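PDB 3IEH: putative metallopeptidase from Shewanella baltica OS155, which probably acts as a zinc-dependent metallocarboxypeptidase of the M14 family, which would hydrolyse peptides from the C-terminal end. Local coordinates for residues A[74-77]-A[78-81]; A[139-142]-A[143-146]; A[189-192]-A[193-197]. All coordinates share one frame; numbering follows the deposited sequence.

In the fold
Contact 1 is the zinc site itself: segment 74-81, running from the loop after strand 68-73 into the start of helix 81-91, gives His-76 and Glu-79 to the metal, and His-170 of strand 165-172 completes the protein ligands. Contact 2 is a surface turn leading into helix 146-152, its centre about 19 Å from that of contact 1; the side chain of His-143 is about 11 Å from that of His-76. Contact 3 starts helix 191-201, centre to centre about 23 Å from contact 1 and across the chain's middle from it; there the side chain of Leu-196 is about 11 Å from that of Glu-246, the predicted proton donor/acceptor. None of the three touches another.

Contact 1 (A[74-77]-A[78-81]); sequences GFHG and EESA. With ZN (zinc ion), chain B.
Two side chains only three residues apart, His-76 and Glu-79, hold one zinc ion between them, the imidazole through a single nitrogen and the carboxylate through both oxygens. His-76 ND1 lies 2.1 Å from the zinc, while Glu-79 reaches it with OE1 at 2.3 Å and OE2 at 2.5 Å, a bidentate grip. The two groups run side by side in the same direction, with their planes 74° apart. In each the CG stands opposite the carbonyl carbon, and beyond CG the Glu-79 chain is extended (chi2 177°), which carries its carboxylate out alongside the imidazole. The spacing comes from a type I beta turn, His-76 to Glu-79, closed by the hydrogen bond from Glu-79 N to His-76 O at 3.0 Å. This is the HxxE zinc motif of the M14 metallocarboxypeptidases, placed in the loop after strand 68-73, and the third protein ligand, His-170, arrives from strand 165-172. Water 3 is a further zinc ligand, at 2.3 Å. A second shell fixes the pair: His-76 NE2 bonds to Asn-126 OD1, and Glu-79 OE1 accepts from the backbone N of Glu-171. Water 2 links His-76 N to the same OE1, donating to the carboxylate at 2.8 Å from OE1, so this oxygen serves the metal, a backbone N-H and a water. Water 1 bridges Gly-74 N and Glu-79 O across the loop. Glu-78 folds back, bent at chi2 (-76°), until OE1 is 3.3 Å from His-76 CB. Its other oxygen, OE2, forms a salt bridge with Arg-119, which also makes a weak hydrogen bond to Glu-79 OE2, so one guanidinium probably steadies both carboxylates.

Contact 2 (A[139-142]-A[143-146]); sequences KANE and HTSV
Asn-141 and Thr-144 are the ends of a type I beta turn, closed by a weak hydrogen bond from Thr-144 N to Asn-141 O at 3.3 Å. Side chains reinforce it from both ends. Thr-144 OG1 takes the N-H of Asn-141 at 2.9 Å, with an N-H...O angle of 157°, and the same hydroxyl oxygen is hydrogen-bonded to Gly-130 O; it also lies 3.3 Å from Ala-140 CB. Thr-144 OG1 is directed back to the start of the turn by its place opposite the carbonyl carbon (chi1 -44°). From the other end, Asn-141 turns its side chain back toward the residues that follow, and OD1 accepts from His-143 N at 2.9 Å, the donor lying above the carbonyl plane rather than in it. Glu-142 and His-143, adjacent on the outer side of the turn, point the same way; His-143 also packs on Arg-129. Glu-142 CG rides over the centre of one face of the His-143 imidazole, a CH-pi contact 4.2 Å from the centroid. The Glu-142 carboxylate, 37° from the ring plane, brings Glu-142 OE2 to 3.1 Å from His-143 CE1. Where the chain leaves the turn, Ser-145 OG caps Gly-148 N. Asn-141 OD1 bonded to the N-H two residues on is an Asx turn; with the beta turn and the Ser-145 N-cap it forms a surface link from strand 137-139 to helix 146-152.

Contact 3 (A[189-192]-A[193-197]); sequences PGRF and SLDLR
Phe-192 and Leu-196, one turn apart on the inner side of helix 191-201, form the close-packed half. Leu-196 CD1 sits over one face of the Phe-192 ring, displaced toward the rim, as a CH-pi contact 4.2 Å from the centroid. The ring hangs there because its CG lies opposite the backbone N (chi1 179°), and both side chains rest on Ala-243 of strand 242-248. With the Phe-192 ring cut back to an alanine, Leu-196 CD1 would probably lose the face it covers, opening a gap against strand 242-248. Ser-193 OG binds Glu-184 and Ser-182, while Ser-193 CB meets Pro-189 CB at 3.9 Å. The outer side, with exposed Arg-191 and Leu-194, is looser. Arg-191 and Asp-195, side by side, border Leu-270 of helix 253-271; their salt bridge is long, Arg-191 NH2 to Asp-195 OD1 3.4 Å, with the oxygen well out of the guanidinium plane, so charge alone joins them. Asp-195 OD1 also bonds to a bound glycerol. Leu-194 N donates to Gly-190 O at 3.0 Å and Asp-195 N to Arg-191 O at 2.8 Å. These bonds, with Gly-190 as N-cap, mark the first turn of an amphipathic alpha helix laid against the central mixed sheet.

Contact 1 (A[74-77]-A[78-81])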
# COMPACT_ATOMS: atom_id res chain seq x y z
N GLY A 74 4.50 1.43 -1.60
CA GLY A 74 5.89 1.36 -2.01
C GLY A 74 6.58 0.01 -1.95
O GLY A 74 7.80 -0.04 -1.75
N PHE A 75 5.82 -1.07 -2.13
CA PHE A 75 6.42 -2.39 -2.31
C PHE A 75 7.18 -2.42 -3.61
O PHE A 75 8.18 -3.11 -3.72
CB PHE A 75 5.36 -3.49 -2.35
CG PHE A 75 4.85 -3.87 -1.00
CD1 PHE A 75 3.77 -3.21 -0.45
CD2 PHE A 75 5.48 -4.88 -0.28
CE1 PHE A 75 3.30 -3.56 0.83
CE2 PHE A 75 5.02 -5.24 1.00
CZ PHE A 75 3.93 -4.58 1.55
N HIS A 76 6.69 -1.68 -4.61
CA HIS A 76 7.33 -1.63 -5.91
C HIS A 76 7.77 -0.22 -6.21
O HIS A 76 6.95 0.69 -6.21
CB HIS A 76 6.37 -2.15 -6.97
CG HIS A 76 6.00 -3.58 -6.79
ND1 HIS A 76 4.71 -4.03 -6.84
CD2 HIS A 76 6.77 -4.67 -6.52
CE1 HIS A 76 4.69 -5.34 -6.64
NE2 HIS A 76 5.92 -5.74 -6.43
N GLY A 77 9.07 -0.06 -6.51
CA GLY A 77 9.72 1.26 -6.58
C GLY A 77 9.28 2.18 -7.68
O GLY A 77 9.48 3.40 -7.59
N GLU A 78 8.69 1.62 -8.74
CA GLU A 78 8.17 2.44 -9.84
C GLU A 78 6.74 2.95 -9.58
O GLU A 78 6.21 3.74 -10.34
CB GLU A 78 8.22 1.68 -11.18
CG GLU A 78 7.03 0.81 -11.57
CD GLU A 78 6.94 -0.51 -10.83
OE1 GLU A 78 7.47 -0.57 -9.70
OE2 GLU A 78 6.35 -1.48 -11.38
N GLU A 79 6.12 2.49 -8.50
CA GLU A 79 4.74 2.81 -8.20
C GLU A 79 4.72 3.89 -7.13
O GLU A 79 4.14 3.72 -6.06
CB GLU A 79 4.06 1.54 -7.75
CG GLU A 79 4.24 0.43 -8.81
CD GLU A 79 3.64 -0.90 -8.41
OE1 GLU A 79 3.08 -1.02 -7.28
OE2 GLU A 79 3.76 -1.82 -9.24
N SER A 80 5.38 5.00 -7.47
CA SER A 80 5.72 6.04 -6.51
C SER A 80 4.55 6.95 -6.13
O SER A 80 4.62 7.62 -5.09
CB SER A 80 6.92 6.84 -7.01
OG SER A 80 6.72 7.25 -8.35
N ALA A 81 3.47 6.95 -6.92
CA ALA A 81 2.28 7.72 -6.54
C ALA A 81 1.65 7.17 -5.23
O ALA A 81 0.99 7.91 -4.50
CB ALA A 81 1.26 7.79 -7.68
ZN ZN B . 2.82 -3.26 -7.45
O HOH W 1 3.29 2.06 -4.18
O HOH W 2 4.06 -0.68 -4.66
O HOH W 3 1.10 -4.33 -8.56

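Contact 2 (A[139-142]-A[143-146])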
# COMPACT_ATOMS: atom_id res chain seq x y z
N LYS A 139 4.76 -17.49 6.60
CA LYS A 139 6.10 -18.06 6.41
C LYS A 139 6.78 -17.50 5.14
O LYS A 139 6.11 -16.98 4.27
CB LYS A 139 5.93 -19.59 6.30
CG LYS A 139 7.08 -20.34 5.69
N ALA A 140 8.11 -17.61 5.06
CA ALA A 140 8.88 -17.20 3.88
C ALA A 140 9.06 -18.39 2.93
O ALA A 140 8.90 -19.53 3.31
CB ALA A 140 10.30 -16.67 4.30
N ASN A 141 9.37 -18.08 1.67
CA ASN A 141 9.83 -19.09 0.72
C ASN A 141 11.09 -18.50 0.05
O ASN A 141 11.61 -17.49 0.55
CB ASN A 141 8.73 -19.49 -0.26
CG ASN A 141 8.29 -18.37 -1.15
OD1 ASN A 141 8.95 -17.32 -1.25
ND2 ASN A 141 7.16 -18.58 -1.81
N GLU A 142 11.56 -19.08 -1.05
CA GLU A 142 12.79 -18.59 -1.71
C GLU A 142 12.64 -17.27 -2.45
O GLU A 142 13.62 -16.73 -2.94
CB GLU A 142 13.38 -19.63 -2.67
CG GLU A 142 12.72 -19.74 -4.06
CD GLU A 142 11.42 -20.53 -4.08
OE1 GLU A 142 10.90 -20.88 -3.00
OE2 GLU A 142 10.93 -20.80 -5.20
N HIS A 143 11.43 -16.76 -2.57
CA HIS A 143 11.22 -15.47 -3.20
C HIS A 143 11.06 -14.33 -2.22
O HIS A 143 11.02 -13.19 -2.63
CB HIS A 143 9.97 -15.51 -4.08
CG HIS A 143 10.06 -16.46 -5.23
ND1 HIS A 143 9.31 -17.61 -5.31
CD2 HIS A 143 10.81 -16.41 -6.36
CE1 HIS A 143 9.60 -18.23 -6.44
NE2 HIS A 143 10.51 -17.53 -7.09
N THR A 144 10.92 -14.62 -0.92
CA THR A 144 10.71 -13.55 0.06
C THR A 144 11.95 -12.65 0.09
O THR A 144 13.06 -13.14 0.24
CB THR A 144 10.49 -14.11 1.47
OG1 THR A 144 9.59 -15.23 1.41
CG2 THR A 144 9.98 -13.02 2.43
N SER A 145 11.74 -11.36 -0.06
CA SER A 145 12.84 -10.39 -0.12
C SER A 145 13.34 -10.08 1.30
O SER A 145 12.75 -10.55 2.27
CB SER A 145 12.35 -9.09 -0.76
OG SER A 145 11.57 -8.35 0.18
N VAL A 146 14.41 -9.30 1.39
CA VAL A 146 14.89 -8.78 2.67
C VAL A 146 13.75 -8.08 3.42
O VAL A 146 13.51 -8.31 4.61
CB VAL A 146 16.00 -7.71 2.46
CG1 VAL A 146 16.42 -7.10 3.76
CG2 VAL A 146 17.20 -8.30 1.75

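Contact 3 (A[189-192]-A[193-197])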
# COMPACT_ATOMS: atom_id res chain seq x y z
N PRO A 189 -18.91 -9.18 -4.02
CA PRO A 189 -18.39 -7.91 -3.52
C PRO A 189 -19.49 -7.08 -2.87
O PRO A 189 -20.66 -7.16 -3.29
CB PRO A 189 -17.93 -7.19 -4.79
CG PRO A 189 -17.66 -8.23 -5.77
CD PRO A 189 -18.46 -9.45 -5.40
N GLY A 190 -19.12 -6.28 -1.88
CA GLY A 190 -20.05 -5.39 -1.23
C GLY A 190 -19.60 -3.95 -1.37
O GLY A 190 -18.79 -3.61 -2.26
N ARG A 191 -20.11 -3.11 -0.48
CA ARG A 191 -19.82 -1.68 -0.51
C ARG A 191 -18.33 -1.34 -0.41
O ARG A 191 -17.84 -0.44 -1.09
CB ARG A 191 -20.67 -0.95 0.55
CG ARG A 191 -19.95 0.09 1.42
CD ARG A 191 -20.74 1.39 1.55
NE ARG A 191 -20.58 2.18 0.33
CZ ARG A 191 -20.78 3.49 0.24
NH1 ARG A 191 -21.15 4.20 1.30
NH2 ARG A 191 -20.61 4.10 -0.93
N PHE A 192 -17.60 -2.05 0.43
CA PHE A 192 -16.17 -1.86 0.57
C PHE A 192 -15.44 -1.89 -0.80
O PHE A 192 -14.79 -0.93 -1.18
CB PHE A 192 -15.62 -2.96 1.48
CG PHE A 192 -14.14 -2.90 1.67
CD1 PHE A 192 -13.59 -1.95 2.51
CD2 PHE A 192 -13.30 -3.77 1.00
CE1 PHE A 192 -12.20 -1.86 2.67
CE2 PHE A 192 -11.93 -3.71 1.15
CZ PHE A 192 -11.38 -2.75 1.99
N SER A 193 -15.60 -3.00 -1.52
CA SER A 193 -15.04 -3.23 -2.84
C SER A 193 -15.54 -2.19 -3.84
O SER A 193 -14.74 -1.55 -4.53
CB SER A 193 -15.40 -4.65 -3.33
OG SER A 193 -14.88 -5.65 -2.45
N LEU A 194 -16.86 -2.03 -3.90
CA LEU A 194 -17.47 -1.14 -4.90
C LEU A 194 -17.15 0.33 -4.71
O LEU A 194 -17.05 1.07 -5.68
CB LEU A 194 -18.98 -1.37 -4.96
CG LEU A 194 -19.38 -2.78 -5.42
CD1 LEU A 194 -20.87 -2.93 -5.30
CD2 LEU A 194 -18.90 -3.11 -6.85
N ASP A 195 -16.98 0.77 -3.45
CA ASP A 195 -16.69 2.16 -3.18
C ASP A 195 -15.26 2.50 -3.56
O ASP A 195 -15.00 3.59 -4.07
CB ASP A 195 -16.91 2.52 -1.70
CG ASP A 195 -16.65 4.00 -1.42
OD1 ASP A 195 -17.41 4.85 -1.93
OD2 ASP A 195 -15.66 4.33 -0.72
N LEU A 196 -14.32 1.59 -3.29
CA LEU A 196 -12.93 1.82 -3.68
C LEU A 196 -12.81 1.87 -5.20
O LEU A 196 -12.22 2.79 -5.76
CB LEU A 196 -12.04 0.75 -3.10
CG LEU A 196 -11.87 0.89 -1.57
CD1 LEU A 196 -11.08 -0.29 -0.99
CD2 LEU A 196 -11.23 2.24 -1.19
N ARG A 197 -13.45 0.92 -5.87
CA ARG A 197 -13.48 0.87 -7.33
C ARG A 197 -14.03 2.20 -7.89
O ARG A 197 -13.40 2.81 -8.76
CB ARG A 197 -14.32 -0.35 -7.75
CG ARG A 197 -14.34 -0.66 -9.21
CD ARG A 197 -15.23 0.28 -10.02
NE ARG A 197 -16.58 0.37 -9.49
CZ ARG A 197 -17.57 -0.49 -9.75
NH1 ARG A 197 -17.36 -1.54 -10.51
NH2 ARG A 197 -18.78 -0.29 -9.23